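Local coordinates for uricase (Arthrobacter globiformis, PDB 6OE8), which catalyses the oxidation of uric acid by molecular oxygen to 5-hydroxyisourate, with release of hydrogen peroxide, the first step of urate degradation to (S)-allantoin, at residues L177-S182 with L233-F238; S211-Y216 with P317-I322. The protein carries 2 engineered substitutions. All coordinates share one frame; numbering follows the deposited sequence.

Interaction 1: L177-S182 with L233-F238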
# COMPACT_ATOMS: atom_id res chain seq x y z
N LEU A 177 13.67 -6.83 -5.75
CA LEU A 177 14.01 -8.04 -6.50
C LEU A 177 13.89 -9.24 -5.57
O LEU A 177 14.78 -9.48 -4.76
CB LEU A 177 15.41 -7.93 -7.08
CG LEU A 177 15.92 -9.15 -7.86
CD1 LEU A 177 15.03 -9.44 -9.06
CD2 LEU A 177 17.35 -8.90 -8.33
N THR A 178 12.84 -10.03 -5.74
CA THR A 178 12.58 -11.12 -4.81
C THR A 178 13.19 -12.41 -5.34
O THR A 178 13.04 -12.74 -6.52
CB THR A 178 11.07 -11.29 -4.57
OG1 THR A 178 10.53 -10.08 -4.03
CG2 THR A 178 10.80 -12.45 -3.59
N VAL A 179 13.92 -13.11 -4.48
CA VAL A 179 14.62 -14.32 -4.87
C VAL A 179 14.37 -15.40 -3.83
O VAL A 179 14.03 -15.13 -2.68
CB VAL A 179 16.14 -14.07 -5.04
CG1 VAL A 179 16.41 -13.21 -6.27
CG2 VAL A 179 16.69 -13.41 -3.80
N LEU A 180 14.56 -16.65 -4.27
CA LEU A 180 14.21 -17.80 -3.45
C LEU A 180 15.04 -19.00 -3.88
O LEU A 180 15.15 -19.28 -5.08
CB LEU A 180 12.72 -18.13 -3.57
CG LEU A 180 12.15 -19.20 -2.63
CD1 LEU A 180 10.70 -18.89 -2.27
CD2 LEU A 180 12.25 -20.57 -3.30
N LYS A 181 15.59 -19.70 -2.90
CA LYS A 181 16.18 -21.01 -3.08
C LYS A 181 15.30 -22.02 -2.35
O LYS A 181 15.00 -21.84 -1.17
CB LYS A 181 17.61 -21.08 -2.54
CG LYS A 181 18.63 -20.30 -3.34
CD LYS A 181 20.00 -20.43 -2.70
CE LYS A 181 20.52 -21.84 -2.93
NZ LYS A 181 21.91 -22.04 -2.45
N SER A 182 14.95 -23.10 -3.04
CA SER A 182 14.08 -24.12 -2.47
C SER A 182 14.86 -25.18 -1.70
O SER A 182 14.25 -25.97 -0.97
CB SER A 182 13.22 -24.74 -3.58
OG SER A 182 13.99 -25.41 -4.56
N LEU A 233 25.87 -10.20 -10.64
CA LEU A 233 26.74 -10.74 -9.61
C LEU A 233 25.95 -11.09 -8.36
O LEU A 233 26.19 -12.13 -7.72
CB LEU A 233 27.84 -9.72 -9.27
CG LEU A 233 28.90 -9.49 -10.35
CD1 LEU A 233 29.79 -8.31 -9.99
CD2 LEU A 233 29.72 -10.75 -10.56
N LEU A 234 25.01 -10.23 -7.98
CA LEU A 234 24.20 -10.48 -6.79
C LEU A 234 23.32 -11.72 -6.98
O LEU A 234 23.26 -12.59 -6.11
CB LEU A 234 23.34 -9.26 -6.48
CG LEU A 234 24.05 -7.96 -6.07
CD1 LEU A 234 23.04 -6.81 -5.92
CD2 LEU A 234 24.90 -8.13 -4.82
N LEU A 235 22.65 -11.82 -8.13
CA LEU A 235 21.85 -13.02 -8.41
C LEU A 235 22.71 -14.28 -8.41
O LEU A 235 22.31 -15.31 -7.83
CB LEU A 235 21.12 -12.87 -9.74
CG LEU A 235 19.98 -11.84 -9.79
CD1 LEU A 235 19.48 -11.66 -11.21
CD2 LEU A 235 18.85 -12.31 -8.89
N LYS A 236 23.89 -14.22 -9.02
CA LYS A 236 24.75 -15.40 -9.10
C LYS A 236 25.20 -15.84 -7.72
O LYS A 236 25.12 -17.03 -7.37
CB LYS A 236 25.97 -15.10 -9.98
CG LYS A 236 26.94 -16.26 -10.18
CD LYS A 236 28.07 -15.88 -11.14
CE LYS A 236 29.11 -17.00 -11.26
NZ LYS A 236 28.54 -18.21 -11.92
N ALA A 237 25.68 -14.90 -6.90
CA ALA A 237 26.16 -15.25 -5.57
C ALA A 237 25.03 -15.73 -4.67
O ALA A 237 25.24 -16.60 -3.83
CB ALA A 237 26.87 -14.05 -4.93
N PHE A 238 23.83 -15.17 -4.82
CA PHE A 238 22.70 -15.68 -4.05
C PHE A 238 22.41 -17.13 -4.42
O PHE A 238 22.28 -17.99 -3.55
CB PHE A 238 21.44 -14.84 -4.27
CG PHE A 238 20.25 -15.36 -3.52
CD1 PHE A 238 20.10 -15.12 -2.16
CD2 PHE A 238 19.31 -16.16 -4.16
CE1 PHE A 238 19.01 -15.62 -1.46
CE2 PHE A 238 18.23 -16.67 -3.46
CZ PHE A 238 18.08 -16.40 -2.11
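In the second tunnelling-fold (T-fold) half of the subunit, helix 223-240 lies along the sheet and sets Leu-235 and Phe-238 against Leu-177, Val-179 and Lys-181 of strand 167-181. The axes of the two short segments run nearly parallel, 21° apart and 10.1 Å at closest approach. The Phe-238 ring reaches the strand because chi1 (179°) swings CG opposite the backbone N, and it slots between two strand side chains. Val-179 CG2 sits almost over the ring centre, a CH-pi contact of 3.6 Å to the centroid and 12° off the normal. Lys-181 covers the opposite face with CD, toward the rim, and its CG touches the ring at Phe-238 CE2, 3.7 Å away. Lys-181 CD also comes to 3.4 Å from Phe-238 O; beyond it the chain bends, and NZ bonds to Gly-184 O. One turn earlier in the helix, Leu-235 CD2 meets both Val-179 CG1 at 3.7 Å and Leu-177 CD2 at 3.8 Å. An alanine in place of Phe-238 would probably leave a gap between Val-179 and the methylenes of Lys-181, setting that long chain freer to turn. Residues 179-181 also pair antiparallel with a strand of the second subunit. This helix-on-sheet layering, with the sheet running on across the interface, is characteristic of T-fold oligomers such as the uricase tetramer.

Interaction 2: S211-Y216 with P317-I322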
# COMPACT_ATOMS: atom_id res chain seq x y z
N SER A 211 17.51 -5.78 -1.47
CA SER A 211 17.71 -4.34 -1.46
C SER A 211 19.20 -4.10 -1.28
O SER A 211 19.78 -4.50 -0.26
CB SER A 211 16.93 -3.69 -0.32
OG SER A 211 17.21 -2.30 -0.28
N ALA A 212 19.83 -3.46 -2.27
CA ALA A 212 21.28 -3.30 -2.30
C ALA A 212 21.60 -1.92 -2.84
O ALA A 212 20.96 -1.45 -3.78
CB ALA A 212 21.95 -4.37 -3.17
N ARG A 213 22.59 -1.26 -2.22
CA ARG A 213 23.02 0.07 -2.63
C ARG A 213 24.53 0.13 -2.54
O ARG A 213 25.10 -0.26 -1.52
CB ARG A 213 22.40 1.16 -1.74
CG ARG A 213 20.90 1.39 -1.91
CD ARG A 213 20.43 2.53 -1.00
NE ARG A 213 18.97 2.71 -0.95
CZ ARG A 213 18.26 3.54 -1.69
NH1 ARG A 213 18.83 4.34 -2.57
NH2 ARG A 213 16.94 3.59 -1.53
N TRP A 214 25.19 0.61 -3.59
CA TRP A 214 26.64 0.61 -3.67
C TRP A 214 27.13 2.01 -4.03
O TRP A 214 26.54 2.70 -4.87
CB TRP A 214 27.15 -0.44 -4.68
CG TRP A 214 26.59 -0.34 -6.07
CD1 TRP A 214 27.11 0.37 -7.12
CD2 TRP A 214 25.39 -0.95 -6.54
NE1 TRP A 214 26.30 0.22 -8.23
CE2 TRP A 214 25.24 -0.58 -7.90
CE3 TRP A 214 24.42 -1.77 -5.95
CZ2 TRP A 214 24.16 -1.02 -8.68
CZ3 TRP A 214 23.33 -2.20 -6.73
CH2 TRP A 214 23.22 -1.82 -8.08
N ARG A 215 28.21 2.42 -3.37
CA ARG A 215 28.71 3.78 -3.50
C ARG A 215 29.90 3.81 -4.45
O ARG A 215 30.87 3.07 -4.26
CB ARG A 215 29.12 4.35 -2.13
CG ARG A 215 29.64 5.78 -2.20
CD ARG A 215 30.00 6.34 -0.81
NE ARG A 215 31.08 5.61 -0.14
CZ ARG A 215 32.37 5.81 -0.36
NH1 ARG A 215 32.76 6.72 -1.26
NH2 ARG A 215 33.28 5.10 0.30
N TYR A 216 29.82 4.67 -5.46
CA TYR A 216 30.93 4.82 -6.38
C TYR A 216 31.98 5.76 -5.80
O TYR A 216 31.67 6.71 -5.09
CB TYR A 216 30.46 5.36 -7.74
CG TYR A 216 29.53 4.43 -8.47
CD1 TYR A 216 30.01 3.26 -9.05
CD2 TYR A 216 28.18 4.74 -8.64
CE1 TYR A 216 29.17 2.40 -9.73
CE2 TYR A 216 27.34 3.89 -9.34
CZ TYR A 216 27.84 2.72 -9.88
OH TYR A 216 27.02 1.86 -10.57
N PRO A 317 29.14 10.37 4.55
CA PRO A 317 27.92 11.07 4.99
C PRO A 317 26.65 10.74 4.21
O PRO A 317 25.56 10.90 4.76
CB PRO A 317 28.29 12.55 4.81
CG PRO A 317 29.78 12.58 4.94
CD PRO A 317 30.25 11.30 4.30
N ILE A 318 26.76 10.25 2.97
CA ILE A 318 25.55 10.03 2.17
C ILE A 318 24.65 8.98 2.81
O ILE A 318 23.41 9.14 2.85
CB ILE A 318 25.97 9.65 0.72
CG1 ILE A 318 24.78 9.70 -0.25
CG2 ILE A 318 26.71 8.31 0.68
CD1 ILE A 318 25.20 9.65 -1.71
N TRP A 319 25.25 8.01 3.51
CA TRP A 319 24.47 6.96 4.13
C TRP A 319 23.61 7.48 5.26
O TRP A 319 22.63 6.82 5.63
CB TRP A 319 25.37 5.84 4.65
CG TRP A 319 26.18 5.15 3.59
CD1 TRP A 319 27.54 5.18 3.44
CD2 TRP A 319 25.67 4.39 2.49
NE1 TRP A 319 27.90 4.44 2.33
CE2 TRP A 319 26.77 3.95 1.74
CE3 TRP A 319 24.38 4.02 2.09
CZ2 TRP A 319 26.63 3.15 0.60
CZ3 TRP A 319 24.23 3.23 0.96
CH2 TRP A 319 25.35 2.81 0.23
N SER A 320 23.95 8.65 5.81
CA SER A 320 23.16 9.15 6.93
C SER A 320 21.73 9.47 6.51
O SER A 320 20.82 9.42 7.34
CB SER A 320 23.81 10.38 7.55
OG SER A 320 25.07 10.03 8.11
N ASN A 321 21.51 9.83 5.24
CA ASN A 321 20.15 10.18 4.83
C ASN A 321 19.65 9.31 3.68
O ASN A 321 18.65 9.65 3.03
CB ASN A 321 20.04 11.67 4.51
CG ASN A 321 20.36 12.53 5.74
OD1 ASN A 321 19.60 12.52 6.72
ND2 ASN A 321 21.48 13.23 5.71
N ILE A 322 20.30 8.17 3.45
CA ILE A 322 20.02 7.38 2.26
C ILE A 322 18.60 6.82 2.31
O ILE A 322 17.91 6.75 1.28
CB ILE A 322 21.07 6.27 2.12
CG1 ILE A 322 21.07 5.70 0.72
CG2 ILE A 322 20.89 5.18 3.19
CD1 ILE A 322 21.61 6.69 -0.30
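Trp-319 drives the six-membered end of its indole against strand 206-216, meeting Arg-213 and Arg-215, two strand neighbours whose side chains leave the sheet on the same side. This is the tight part of the contact. Trp-319 CH2 comes to 3.5 Å from Arg-213 O, CZ3 lies 3.9 Å from Arg-213 CB, and CZ2 is equally far, 3.9 Å, from Arg-215 CB. The ring therefore packs on the stems of the arginines, not on their charged ends. Bent at chi3 (62°), Arg-215 keeps NE near the indole; its guanidinium plane stands 80° from the ring, with Trp-319 NE1 at the guanidinium edge. Both groups turn to one acceptor, since Arg-215 NE and Trp-319 NE1 each bond to Glu-266 OE2, while Asp-265 takes Arg-215 NH2. Ile-318 CG2 adds a longer touch, 4.1 Å from Arg-215 CD. The Arg-213 end is the solvent side, this residue being partly exposed. The extended Arg-213 chain slides past Ile-322, Arg-213 CD 3.7 Å from Ile-322 CG1, and Ile-322 O lies over one face of the guanidinium. That group bonds through NE to Cys-326 O of the third subunit and through NH2 to a triethylene glycol, probably from the crystallisation liquor. No hydrogen bond joins the segments directly: carbon surfaces make the contact, while buried Arg-215 and Trp-319 share a carboxylate that their N-H groups would probably help to keep ionised.

How the interactions relate
From the N terminus the chain passes 177-182, 211-216, 233-238 and 317-322 in turn, so the two contacts cross instead of nesting. Interaction 1 closes a loop of 50 residues that contains strand segment 211-216; interaction 2 closes one of 100 residues that contains helix segment 233-238. Strands 167-181 and 206-216 are antiparallel neighbours in one sheet. Helix 223-240 packs on one side of it, touching 206-216 as well, with Leu-234 CD1 3.8 Å from Ala-212 CB, whereas 317-322 packs on the other. The contact centres are about 21 Å apart, and together they join the sheet to a helix and to the C-terminal segment.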